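Local coordinates for uncharacterized protein DR_A0006 (Deinococcus radiodurans R1, PDB 3GGN), which is of unknown function but carries a COQ10-type START domain of the Bet v 1-like superfamily and may therefore bind a lipid or other hydrophobic ligand, at residues 17-22 and 102-107. Numbering follows the deposited sequence.
Sequences EQLYAV and TEVVVR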
ATOM      1  N   GLU B  17     -11.752   5.088  16.294  1.00 22.45           N
ATOM      2  CA  GLU B  17     -11.431   6.466  15.916  1.00 25.13           C
ATOM      3  C   GLU B  17     -10.219   6.542  14.991  1.00 23.56           C
ATOM      4  O   GLU B  17     -10.238   7.249  13.981  1.00 22.84           O
ATOM      5  CB  GLU B  17     -11.151   7.316  17.164  1.00 26.75           C
ATOM      6  CG  GLU B  17     -12.363   7.618  18.044  1.00 34.67           C
ATOM      7  CD  GLU B  17     -13.363   8.567  17.393  1.00 37.78           C
ATOM      8  OE1 GLU B  17     -12.928   9.514  16.700  1.00 39.65           O
ATOM      9  OE2 GLU B  17     -14.585   8.377  17.591  1.00 40.21           O
ATOM     10  N   GLN B  18      -9.166   5.817  15.344  1.00 22.95           N
ATOM     11  CA  GLN B  18      -7.948   5.819  14.550  1.00 23.10           C
ATOM     12  C   GLN B  18      -8.194   5.338  13.126  1.00 21.55           C
ATOM     13  O   GLN B  18      -7.782   5.987  12.167  1.00 21.44           O
ATOM     14  CB  GLN B  18      -6.894   4.934  15.206  1.00 25.12           C
ATOM     15  CG  GLN B  18      -5.559   4.935  14.491  1.00 25.22           C
ATOM     16  CD  GLN B  18      -4.577   3.962  15.114  1.00 28.73           C
ATOM     17  OE1 GLN B  18      -4.440   3.900  16.341  1.00 28.46           O
ATOM     18  NE2 GLN B  18      -3.879   3.204  14.274  1.00 28.94           N
ATOM     19  N   LEU B  19      -8.872   4.202  12.994  1.00 19.36           N
ATOM     20  CA  LEU B  19      -9.161   3.622  11.681  1.00 16.95           C
ATOM     21  C   LEU B  19     -10.072   4.533  10.874  1.00 17.36           C
ATOM     22  O   LEU B  19      -9.890   4.696   9.661  1.00 17.45           O
ATOM     23  CB  LEU B  19      -9.818   2.256  11.852  1.00 14.79           C
ATOM     24  CG  LEU B  19      -8.967   1.281  12.665  1.00 15.20           C
ATOM     25  CD1 LEU B  19      -9.797   0.052  12.979  1.00 16.92           C
ATOM     26  CD2 LEU B  19      -7.690   0.911  11.897  1.00 13.22           C
ATOM     27  N   TYR B  20     -11.060   5.110  11.550  1.00 16.49           N
ATOM     28  CA  TYR B  20     -11.995   6.029  10.915  1.00 18.27           C
ATOM     29  C   TYR B  20     -11.215   7.214  10.356  1.00 17.38           C
ATOM     30  O   TYR B  20     -11.505   7.701   9.265  1.00 17.38           O
ATOM     31  CB  TYR B  20     -13.016   6.534  11.939  1.00 15.03           C
ATOM     32  CG  TYR B  20     -13.695   7.831  11.546  1.00 16.72           C
ATOM     33  CD1 TYR B  20     -14.897   7.835  10.829  1.00 16.23           C
ATOM     34  CD2 TYR B  20     -13.123   9.057  11.876  1.00 13.00           C
ATOM     35  CE1 TYR B  20     -15.509   9.037  10.453  1.00 16.38           C
ATOM     36  CE2 TYR B  20     -13.720  10.249  11.506  1.00 17.53           C
ATOM     37  CZ  TYR B  20     -14.911  10.239  10.798  1.00 18.67           C
ATOM     38  OH  TYR B  20     -15.503  11.439  10.461  1.00 21.72           O
ATOM     39  N   ALA B  21     -10.216   7.657  11.115  1.00 19.33           N
ATOM     40  CA  ALA B  21      -9.382   8.800  10.734  1.00 21.32           C
ATOM     41  C   ALA B  21      -8.704   8.625   9.382  1.00 20.38           C
ATOM     42  O   ALA B  21      -8.611   9.576   8.599  1.00 20.05           O
ATOM     43  CB  ALA B  21      -8.339   9.056  11.809  1.00 21.20           C
ATOM     44  N   VAL B  22      -8.225   7.418   9.104  1.00 18.49           N
ATOM     45  CA  VAL B  22      -7.564   7.159   7.830  1.00 19.05           C
ATOM     46  C   VAL B  22      -8.589   7.262   6.707  1.00 20.58           C
ATOM     47  O   VAL B  22      -8.402   8.021   5.753  1.00 21.59           O
ATOM     48  CB  VAL B  22      -6.913   5.749   7.798  1.00 19.31           C
ATOM     49  CG1 VAL B  22      -6.274   5.494   6.436  1.00 18.09           C
ATOM     50  CG2 VAL B  22      -5.862   5.634   8.903  1.00 22.10           C
ATOM     51  N   THR B 102     -11.399  -3.456  16.138  1.00 25.40           N
ATOM     52  CA  THR B 102     -12.538  -2.920  15.418  1.00 23.18           C
ATOM     53  C   THR B 102     -12.741  -3.681  14.124  1.00 22.75           C
ATOM     54  O   THR B 102     -11.777  -4.002  13.431  1.00 21.15           O
ATOM     55  CB  THR B 102     -12.293  -1.444  15.068  1.00 22.79           C
ATOM     56  OG1 THR B 102     -11.884  -0.740  16.248  1.00 23.86           O
ATOM     57  CG2 THR B 102     -13.553  -0.807  14.492  1.00 22.21           C
ATOM     58  N   GLU B 103     -13.989  -3.990  13.803  1.00 22.20           N
ATOM     59  CA  GLU B 103     -14.258  -4.679  12.556  1.00 23.05           C
ATOM     60  C   GLU B 103     -14.686  -3.622  11.548  1.00 21.69           C
ATOM     61  O   GLU B 103     -15.712  -2.960  11.719  1.00 22.15           O
ATOM     62  CB  GLU B 103     -15.362  -5.726  12.721  1.00 24.47           C
ATOM     63  CG  GLU B 103     -15.757  -6.384  11.404  1.00 28.68           C
ATOM     64  CD  GLU B 103     -16.800  -7.474  11.577  1.00 33.68           C
ATOM     65  OE1 GLU B 103     -17.789  -7.232  12.300  1.00 35.26           O
ATOM     66  OE2 GLU B 103     -16.634  -8.569  10.984  1.00 34.68           O
ATOM     67  N   VAL B 104     -13.868  -3.447  10.517  1.00 20.02           N
ATOM     68  CA  VAL B 104     -14.144  -2.483   9.462  1.00 17.21           C
ATOM     69  C   VAL B 104     -14.957  -3.199   8.395  1.00 19.28           C
ATOM     70  O   VAL B 104     -14.508  -4.200   7.842  1.00 18.66           O
ATOM     71  CB  VAL B 104     -12.836  -1.956   8.824  1.00 16.17           C
ATOM     72  CG1 VAL B 104     -13.156  -1.038   7.656  1.00 15.00           C
ATOM     73  CG2 VAL B 104     -12.013  -1.213   9.869  1.00 14.94           C
ATOM     74  N   VAL B 105     -16.155  -2.694   8.113  1.00 17.61           N
ATOM     75  CA  VAL B 105     -17.016  -3.306   7.108  1.00 17.51           C
ATOM     76  C   VAL B 105     -17.149  -2.348   5.928  1.00 18.15           C
ATOM     77  O   VAL B 105     -17.511  -1.182   6.100  1.00 14.29           O
ATOM     78  CB  VAL B 105     -18.419  -3.624   7.705  1.00 15.51           C
ATOM     79  CG1 VAL B 105     -19.285  -4.333   6.678  1.00 16.45           C
ATOM     80  CG2 VAL B 105     -18.264  -4.486   8.949  1.00 16.41           C
ATOM     81  N   VAL B 106     -16.828  -2.831   4.731  1.00 17.68           N
ATOM     82  CA  VAL B 106     -16.894  -1.996   3.537  1.00 18.03           C
ATOM     83  C   VAL B 106     -17.886  -2.556   2.531  1.00 18.53           C
ATOM     84  O   VAL B 106     -17.858  -3.748   2.223  1.00 16.28           O
ATOM     85  CB  VAL B 106     -15.503  -1.885   2.852  1.00 20.06           C
ATOM     86  CG1 VAL B 106     -15.590  -1.015   1.602  1.00 19.62           C
ATOM     87  CG2 VAL B 106     -14.492  -1.310   3.819  1.00 19.55           C
ATOM     88  N   ARG B 107     -18.769  -1.691   2.034  1.00 18.52           N
ATOM     89  CA  ARG B 107     -19.764  -2.072   1.040  1.00 18.40           C
ATOM     90  C   ARG B 107     -19.751  -1.045  -0.093  1.00 19.42           C
ATOM     91  O   ARG B 107     -20.017   0.141   0.131  1.00 17.20           O
ATOM     92  CB  ARG B 107     -21.166  -2.140   1.656  1.00 22.81           C
ATOM     93  CG  ARG B 107     -22.224  -2.616   0.665  1.00 27.39           C
ATOM     94  CD  ARG B 107     -23.602  -2.747   1.292  1.00 33.76           C
ATOM     95  NE  ARG B 107     -24.562  -3.313   0.346  1.00 39.21           N
ATOM     96  CZ  ARG B 107     -25.842  -3.546   0.626  1.00 41.11           C
ATOM     97  NH1 ARG B 107     -26.324  -3.264   1.829  1.00 43.03           N
ATOM     98  NH2 ARG B 107     -26.641  -4.060  -0.297  1.00 42.29           N
TER
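In the helix-grip fold of this START-type domain, helix 16-24 meets the start of strand 102-111 through Leu19, against Thr102 and Val104. A single methyl does the touching. Leu19 CD1 lies 3.6 Å from Thr102 CB, and the two side chains run past each other in opposite directions. The same CD1 comes to 4.0 Å from Val104 CG2. The methyl thus meets two residues that alternate along the strand and face the helix, whereas Glu103 between them points away. With chi1 at -57°, CG of Leu19 stands opposite its own carbonyl carbon, and chi2 of 170° sets CD1 anti to CA, so that this methyl is the one that reaches the strand. Val104 CG2, anti to the carbonyl carbon and beside the backbone N, meets the methyl. The interaction is apolar and small, with 103 Å² buried over both sides, and the backbones stay well separated, Leu19 CA to Val104 CA being 8.2 Å. Thr102 OG1, 4.0 Å from Leu19 CD1, is hydrogen-bonded to Lys14 O just ahead of the helix. Backbone bonds of Thr102 to Ile12 and of Val104 to Val10 tie the strand to strand 4-12; Phe93 of strand 86-95 touches both Leu19 and Val104, and Phe140 of helix 130-146 also packs on Leu19.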